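Local coordinates for CT263 (Chlamydia trachomatis, PDB 4QAS), which probably hydrolyses the glycosidic bond of a futalosine-type nucleoside, a nucleosidase step of the futalosine route to menaquinone, at residues 7-18 against 66-77. The protein carries 1 engineered substitution. Numbering follows the deposited sequence.
Sequences FKLLLIFADPAE and PSGYDLWINAGF
Leu10 meets two aromatic rings of segment 66-77, each with a different carbon. Its CB lies 3.7 Å from the centroid of the Tyr69 ring, 8° off the normal, while CG, anti to the backbone N (chi1 177°), directs CD2 over one face of the Trp72 five-membered ring; both are CH-pi contacts. Tyr69 OH is hydrogen-bonded to Asp46 of strand 43-49. Further along, Ile12 CD1 packs on Trp72 CE3 at 3.5 Å. These strands, 7-13 and 71-77, run roughly parallel, their axes 4.7 Å apart at closest approach, bonded through Leu10 and Ile12, and belong to the mixed central sheet of a nucleosidase of the MTAN type. Ile12 O is gripped twice: it lies in the amide plane of Asn74, yet ND2, 2.9 Å from it, stands 45° out of the carbonyl plane, and Ala75 N is tilted slightly to the opposite side. Asn74 OD1 in turn accepts from Lys162. Past the strand end, Glu18 CG, anti to its carbonyl carbon, lies 3.5 Å from the Phe77 ring centroid. The chain then extends, so its carboxylate bridges the segments, OE2 taking Phe77 N at 2.8 Å from above the carboxylate plane and OE1 taking Ala14 N at 2.8 Å.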
ATOM      1  N   PHE A   7      -5.189  16.899  -8.080  1.00 24.82           N
ATOM      2  CA  PHE A   7      -3.946  16.340  -8.595  1.00 24.88           C
ATOM      3  C   PHE A   7      -4.229  15.026  -9.305  1.00 24.87           C
ATOM      4  O   PHE A   7      -4.828  14.118  -8.724  1.00 26.91           O
ATOM      5  CB  PHE A   7      -2.923  16.114  -7.488  1.00 24.03           C
ATOM      6  CG  PHE A   7      -1.565  15.737  -8.005  1.00 25.28           C
ATOM      7  CD1 PHE A   7      -0.680  16.718  -8.428  1.00 29.53           C
ATOM      8  CD2 PHE A   7      -1.188  14.414  -8.106  1.00 27.20           C
ATOM      9  CE1 PHE A   7       0.563  16.385  -8.919  1.00 32.18           C
ATOM     10  CE2 PHE A   7       0.068  14.077  -8.603  1.00 27.11           C
ATOM     11  CZ  PHE A   7       0.931  15.076  -9.010  1.00 25.47           C
ATOM     12  N   LYS A   8      -3.771  14.914 -10.549  1.00 20.19           N
ATOM     13  CA  LYS A   8      -4.126  13.800 -11.424  1.00 20.46           C
ATOM     14  C   LYS A   8      -2.867  13.012 -11.744  1.00 20.01           C
ATOM     15  O   LYS A   8      -1.963  13.524 -12.418  1.00 19.57           O
ATOM     16  CB  LYS A   8      -4.792  14.328 -12.699  1.00 20.86           C
ATOM     17  CG  LYS A   8      -6.067  15.141 -12.457  1.00 23.18           C
ATOM     18  CD  LYS A   8      -6.660  15.589 -13.788  1.00 27.78           C
ATOM     19  CE  LYS A   8      -7.807  16.568 -13.628  1.00 48.32           C
ATOM     20  NZ  LYS A   8      -8.426  16.863 -14.956  1.00 59.31           N
ATOM     21  N   LEU A   9      -2.833  11.764 -11.300  1.00 17.71           N
ATOM     22  CA  LEU A   9      -1.657  10.920 -11.375  1.00 15.52           C
ATOM     23  C   LEU A   9      -1.997   9.717 -12.233  1.00 17.45           C
ATOM     24  O   LEU A   9      -2.972   9.010 -11.945  1.00 18.82           O
ATOM     25  CB  LEU A   9      -1.271  10.494  -9.964  1.00 19.51           C
ATOM     26  CG  LEU A   9      -0.075   9.562  -9.831  1.00 19.62           C
ATOM     27  CD1 LEU A   9       1.150  10.017 -10.608  1.00 18.86           C
ATOM     28  CD2 LEU A   9       0.277   9.402  -8.349  1.00 20.61           C
ATOM     29  N   LEU A  10      -1.213   9.503 -13.289  1.00 16.32           N
ATOM     30  CA  LEU A  10      -1.363   8.349 -14.173  1.00 17.08           C
ATOM     31  C   LEU A  10      -0.247   7.365 -13.849  1.00 15.16           C
ATOM     32  O   LEU A  10       0.940   7.719 -13.933  1.00 16.13           O
ATOM     33  CB  LEU A  10      -1.264   8.772 -15.632  1.00 17.93           C
ATOM     34  CG  LEU A  10      -1.345   7.636 -16.659  1.00 18.67           C
ATOM     35  CD1 LEU A  10      -2.686   6.896 -16.558  1.00 19.27           C
ATOM     36  CD2 LEU A  10      -1.130   8.167 -18.047  1.00 20.08           C
ATOM     37  N   LEU A  11      -0.615   6.140 -13.515  1.00 14.10           N
ATOM     38  CA  LEU A  11       0.330   5.041 -13.377  1.00 13.42           C
ATOM     39  C   LEU A  11       0.270   4.173 -14.618  1.00 14.84           C
ATOM     40  O   LEU A  11      -0.822   3.791 -15.068  1.00 16.31           O
ATOM     41  CB  LEU A  11      -0.041   4.170 -12.187  1.00 14.63           C
ATOM     42  CG  LEU A  11      -0.195   4.901 -10.862  1.00 16.66           C
ATOM     43  CD1 LEU A  11      -0.517   3.905  -9.733  1.00 17.91           C
ATOM     44  CD2 LEU A  11       0.996   5.731 -10.453  1.00 17.12           C
ATOM     45  N   ILE A  12       1.439   3.871 -15.180  1.00 13.66           N
ATOM     46  CA  ILE A  12       1.557   3.095 -16.406  1.00 14.35           C
ATOM     47  C   ILE A  12       2.388   1.870 -16.093  1.00 14.06           C
ATOM     48  O   ILE A  12       3.545   1.980 -15.657  1.00 14.55           O
ATOM     49  CB  ILE A  12       2.184   3.898 -17.551  1.00 16.11           C
ATOM     50  CG1 ILE A  12       1.382   5.168 -17.814  1.00 18.43           C
ATOM     51  CG2 ILE A  12       2.228   3.055 -18.799  1.00 17.49           C
ATOM     52  CD1 ILE A  12       2.084   6.150 -18.685  1.00 21.90           C
ATOM     53  N   PHE A  13       1.809   0.707 -16.335  1.00 14.07           N
ATOM     54  CA  PHE A  13       2.484  -0.575 -16.216  1.00 13.56           C
ATOM     55  C   PHE A  13       2.539  -1.228 -17.586  1.00 15.39           C
ATOM     56  O   PHE A  13       1.668  -1.032 -18.421  1.00 16.50           O
ATOM     57  CB  PHE A  13       1.708  -1.496 -15.280  1.00 13.72           C
ATOM     58  CG  PHE A  13       1.640  -1.009 -13.866  1.00 13.16           C
ATOM     59  CD1 PHE A  13       2.645  -1.324 -12.962  1.00 13.76           C
ATOM     60  CD2 PHE A  13       0.563  -0.241 -13.424  1.00 13.75           C
ATOM     61  CE1 PHE A  13       2.580  -0.889 -11.658  1.00 14.03           C
ATOM     62  CE2 PHE A  13       0.512   0.202 -12.123  1.00 15.05           C
ATOM     63  CZ  PHE A  13       1.507  -0.121 -11.256  1.00 14.42           C
ATOM     64  N   ALA A  14       3.589  -2.011 -17.819  1.00 14.63           N
ATOM     65  CA  ALA A  14       3.745  -2.676 -19.101  1.00 15.88           C
ATOM     66  C   ALA A  14       2.798  -3.849 -19.260  1.00 17.62           C
ATOM     67  O   ALA A  14       2.347  -4.123 -20.369  1.00 18.92           O
ATOM     68  CB  ALA A  14       5.194  -3.159 -19.299  1.00 17.56           C
ATOM     69  N   ASP A  15       2.494  -4.556 -18.175  1.00 16.37           N
ATOM     70  CA  ASP A  15       1.684  -5.757 -18.289  1.00 16.68           C
ATOM     71  C   ASP A  15       0.920  -5.985 -16.993  1.00 15.59           C
ATOM     72  O   ASP A  15       1.153  -5.306 -15.985  1.00 16.24           O
ATOM     73  CB  ASP A  15       2.526  -6.981 -18.693  1.00 19.60           C
ATOM     74  CG  ASP A  15       3.638  -7.285 -17.712  1.00 19.98           C
ATOM     75  OD1 ASP A  15       3.398  -7.259 -16.487  1.00 19.17           O
ATOM     76  OD2 ASP A  15       4.784  -7.553 -18.162  1.00 24.87           O
ATOM     77  N   PRO A  16      -0.040  -6.911 -17.002  1.00 17.46           N
ATOM     78  CA  PRO A  16      -0.865  -7.098 -15.796  1.00 17.92           C
ATOM     79  C   PRO A  16      -0.103  -7.576 -14.578  1.00 17.40           C
ATOM     80  O   PRO A  16      -0.470  -7.206 -13.452  1.00 17.52           O
ATOM     81  CB  PRO A  16      -1.866  -8.167 -16.233  1.00 19.59           C
ATOM     82  CG  PRO A  16      -2.007  -7.970 -17.698  1.00 18.51           C
ATOM     83  CD  PRO A  16      -0.617  -7.621 -18.158  1.00 18.65           C
ATOM     84  N   ALA A  17       0.937  -8.394 -14.760  1.00 18.11           N
ATOM     85  CA  ALA A  17       1.701  -8.873 -13.614  1.00 17.91           C
ATOM     86  C   ALA A  17       2.349  -7.718 -12.889  1.00 16.18           C
ATOM     87  O   ALA A  17       2.379  -7.683 -11.652  1.00 16.59           O
ATOM     88  CB  ALA A  17       2.756  -9.884 -14.059  1.00 21.00           C
ATOM     89  N   GLU A  18       2.880  -6.753 -13.624  1.00 15.59           N
ATOM     90  CA  GLU A  18       3.490  -5.618 -12.956  1.00 14.56           C
ATOM     91  C   GLU A  18       2.455  -4.858 -12.142  1.00 13.67           C
ATOM     92  O   GLU A  18       2.760  -4.384 -11.052  1.00 13.83           O
ATOM     93  CB  GLU A  18       4.138  -4.669 -13.965  1.00 15.31           C
ATOM     94  CG  GLU A  18       5.420  -5.185 -14.655  1.00 16.29           C
ATOM     95  CD  GLU A  18       6.034  -4.188 -15.628  1.00 18.15           C
ATOM     96  OE1 GLU A  18       5.355  -3.209 -16.027  1.00 19.18           O
ATOM     97  OE2 GLU A  18       7.193  -4.375 -16.049  1.00 16.70           O
ATOM     98  N   PRO A  66      -2.216  10.184 -23.312  1.00 29.97           N
ATOM     99  CA  PRO A  66      -3.231  10.761 -22.427  1.00 36.04           C
ATOM    100  C   PRO A  66      -2.886  12.192 -22.042  1.00 31.02           C
ATOM    101  O   PRO A  66      -1.770  12.491 -21.616  1.00 28.46           O
ATOM    102  CB  PRO A  66      -3.188   9.831 -21.208  1.00 35.60           C
ATOM    103  CG  PRO A  66      -2.677   8.556 -21.731  1.00 37.48           C
ATOM    104  CD  PRO A  66      -1.709   8.904 -22.797  1.00 30.31           C
ATOM    105  N   SER A  67      -3.869  13.065 -22.143  1.00 33.03           N
ATOM    106  CA  SER A  67      -3.705  14.463 -21.780  1.00 27.14           C
ATOM    107  C   SER A  67      -4.277  14.709 -20.384  1.00 30.55           C
ATOM    108  O   SER A  67      -5.080  13.928 -19.860  1.00 35.17           O
ATOM    109  CB  SER A  67      -4.426  15.351 -22.793  1.00 41.19           C
ATOM    110  OG  SER A  67      -5.802  15.020 -22.820  1.00 45.25           O
ATOM    111  N   GLY A  68      -3.803  15.786 -19.765  1.00 26.97           N
ATOM    112  CA  GLY A  68      -4.442  16.348 -18.594  1.00 26.93           C
ATOM    113  C   GLY A  68      -3.873  15.922 -17.260  1.00 24.81           C
ATOM    114  O   GLY A  68      -4.304  16.459 -16.233  1.00 27.97           O
ATOM    115  N   TYR A  69      -2.971  14.946 -17.220  1.00 21.86           N
ATOM    116  CA  TYR A  69      -2.423  14.541 -15.937  1.00 22.15           C
ATOM    117  C   TYR A  69      -1.352  15.532 -15.475  1.00 20.21           C
ATOM    118  O   TYR A  69      -0.802  16.295 -16.260  1.00 24.24           O
ATOM    119  CB  TYR A  69      -1.851  13.124 -16.034  1.00 19.99           C
ATOM    120  CG  TYR A  69      -2.929  12.082 -16.260  1.00 19.36           C
ATOM    121  CD1 TYR A  69      -3.700  11.611 -15.204  1.00 19.50           C
ATOM    122  CD2 TYR A  69      -3.205  11.602 -17.535  1.00 22.09           C
ATOM    123  CE1 TYR A  69      -4.698  10.666 -15.410  1.00 21.11           C
ATOM    124  CE2 TYR A  69      -4.199  10.661 -17.747  1.00 21.13           C
ATOM    125  CZ  TYR A  69      -4.949  10.213 -16.687  1.00 20.00           C
ATOM    126  OH  TYR A  69      -5.939   9.276 -16.887  1.00 24.34           O
ATOM    127  N   ASP A  70      -1.057  15.491 -14.179  1.00 21.20           N
ATOM    128  CA  ASP A  70       0.010  16.298 -13.587  1.00 20.86           C
ATOM    129  C   ASP A  70       1.323  15.555 -13.450  1.00 20.14           C
ATOM    130  O   ASP A  70       2.369  16.193 -13.328  1.00 23.77           O
ATOM    131  CB  ASP A  70      -0.438  16.757 -12.208  1.00 21.96           C
ATOM    132  CG  ASP A  70      -1.654  17.652 -12.293  1.00 26.30           C
ATOM    133  OD1 ASP A  70      -1.531  18.742 -12.869  1.00 27.38           O
ATOM    134  OD2 ASP A  70      -2.746  17.271 -11.833  1.00 24.71           O
ATOM    135  N   LEU A  71       1.291  14.238 -13.489  1.00 18.41           N
ATOM    136  CA  LEU A  71       2.476  13.406 -13.375  1.00 17.07           C
ATOM    137  C   LEU A  71       2.118  12.050 -13.936  1.00 17.22           C
ATOM    138  O   LEU A  71       1.003  11.561 -13.707  1.00 17.94           O
ATOM    139  CB  LEU A  71       2.895  13.249 -11.907  1.00 19.27           C
ATOM    140  CG  LEU A  71       4.111  12.361 -11.620  1.00 17.73           C
ATOM    141  CD1 LEU A  71       5.394  12.872 -12.273  1.00 21.66           C
ATOM    142  CD2 LEU A  71       4.316  12.256 -10.119  1.00 21.85           C
ATOM    143  N   TRP A  72       3.054  11.457 -14.667  1.00 16.95           N
ATOM    144  CA  TRP A  72       3.011  10.042 -15.001  1.00 14.74           C
ATOM    145  C   TRP A  72       4.087   9.309 -14.203  1.00 16.40           C
ATOM    146  O   TRP A  72       5.214   9.801 -14.083  1.00 16.79           O
ATOM    147  CB  TRP A  72       3.324   9.806 -16.479  1.00 17.17           C
ATOM    148  CG  TRP A  72       2.384  10.335 -17.513  1.00 17.75           C
ATOM    149  CD1 TRP A  72       1.331  11.183 -17.337  1.00 20.02           C
ATOM    150  CD2 TRP A  72       2.445  10.055 -18.908  1.00 18.91           C
ATOM    151  NE1 TRP A  72       0.724  11.429 -18.546  1.00 21.46           N
ATOM    152  CE2 TRP A  72       1.396  10.749 -19.528  1.00 21.29           C
ATOM    153  CE3 TRP A  72       3.288   9.250 -19.686  1.00 19.83           C
ATOM    154  CZ2 TRP A  72       1.169  10.687 -20.900  1.00 22.53           C
ATOM    155  CZ3 TRP A  72       3.068   9.188 -21.049  1.00 20.60           C
ATOM    156  CH2 TRP A  72       2.015   9.899 -21.646  1.00 23.01           C
ATOM    157  N   ILE A  73       3.774   8.117 -13.704  1.00 14.71           N
ATOM    158  CA  ILE A  73       4.755   7.203 -13.137  1.00 13.47           C
ATOM    159  C   ILE A  73       4.675   5.903 -13.906  1.00 15.20           C
ATOM    160  O   ILE A  73       3.618   5.245 -13.918  1.00 14.99           O
ATOM    161  CB  ILE A  73       4.518   6.964 -11.641  1.00 15.11           C
ATOM    162  CG1 ILE A  73       4.612   8.281 -10.868  1.00 18.19           C
ATOM    163  CG2 ILE A  73       5.541   5.957 -11.121  1.00 17.46           C
ATOM    164  CD1 ILE A  73       4.336   8.145  -9.389  1.00 19.99           C
ATOM    165  N   ASN A  74       5.784   5.526 -14.542  1.00 14.63           N
ATOM    166  CA  ASN A  74       5.911   4.193 -15.111  1.00 13.87           C
ATOM    167  C   ASN A  74       6.570   3.322 -14.068  1.00 14.27           C
ATOM    168  O   ASN A  74       7.716   3.571 -13.688  1.00 15.55           O
ATOM    169  CB  ASN A  74       6.769   4.264 -16.368  1.00 15.95           C
ATOM    170  CG  ASN A  74       7.152   2.915 -16.902  1.00 16.32           C
ATOM    171  OD1 ASN A  74       8.289   2.745 -17.389  1.00 17.48           O
ATOM    172  ND2 ASN A  74       6.239   1.950 -16.857  1.00 15.22           N
ATOM    173  N   ALA A  75       5.862   2.327 -13.591  1.00 12.81           N
ATOM    174  CA  ALA A  75       6.414   1.378 -12.648  1.00 12.49           C
ATOM    175  C   ALA A  75       6.505   0.031 -13.336  1.00 13.74           C
ATOM    176  O   ALA A  75       5.581  -0.379 -14.036  1.00 14.21           O
ATOM    177  CB  ALA A  75       5.521   1.272 -11.425  1.00 13.23           C
ATOM    178  N   GLY A  76       7.637  -0.664 -13.169  1.00 12.31           N
ATOM    179  CA  GLY A  76       7.740  -1.955 -13.824  1.00 12.96           C
ATOM    180  C   GLY A  76       8.950  -2.748 -13.378  1.00 11.32           C
ATOM    181  O   GLY A  76       9.726  -2.328 -12.519  1.00 12.33           O
ATOM    182  N   PHE A  77       9.032  -3.942 -13.941  1.00 11.94           N
ATOM    183  CA  PHE A  77      10.163  -4.841 -13.745  1.00 12.62           C
ATOM    184  C   PHE A  77      11.298  -4.455 -14.689  1.00 12.47           C
ATOM    185  O   PHE A  77      11.078  -4.003 -15.803  1.00 14.28           O
ATOM    186  CB  PHE A  77       9.767  -6.284 -14.077  1.00 12.66           C
ATOM    187  CG  PHE A  77       8.540  -6.812 -13.348  1.00 13.34           C
ATOM    188  CD1 PHE A  77       8.084  -6.256 -12.165  1.00 12.80           C
ATOM    189  CD2 PHE A  77       7.875  -7.906 -13.854  1.00 14.36           C
ATOM    190  CE1 PHE A  77       6.955  -6.772 -11.523  1.00 14.14           C
ATOM    191  CE2 PHE A  77       6.752  -8.424 -13.199  1.00 17.47           C
ATOM    192  CZ  PHE A  77       6.310  -7.867 -12.055  1.00 16.19           C
TER
HETATM  193  O   HOH W   1       9.166  -2.556 -16.970  1.00 16.84           O
HETATM  194  O   HOH W   2       6.616  -0.828 -16.786  1.00 23.30           O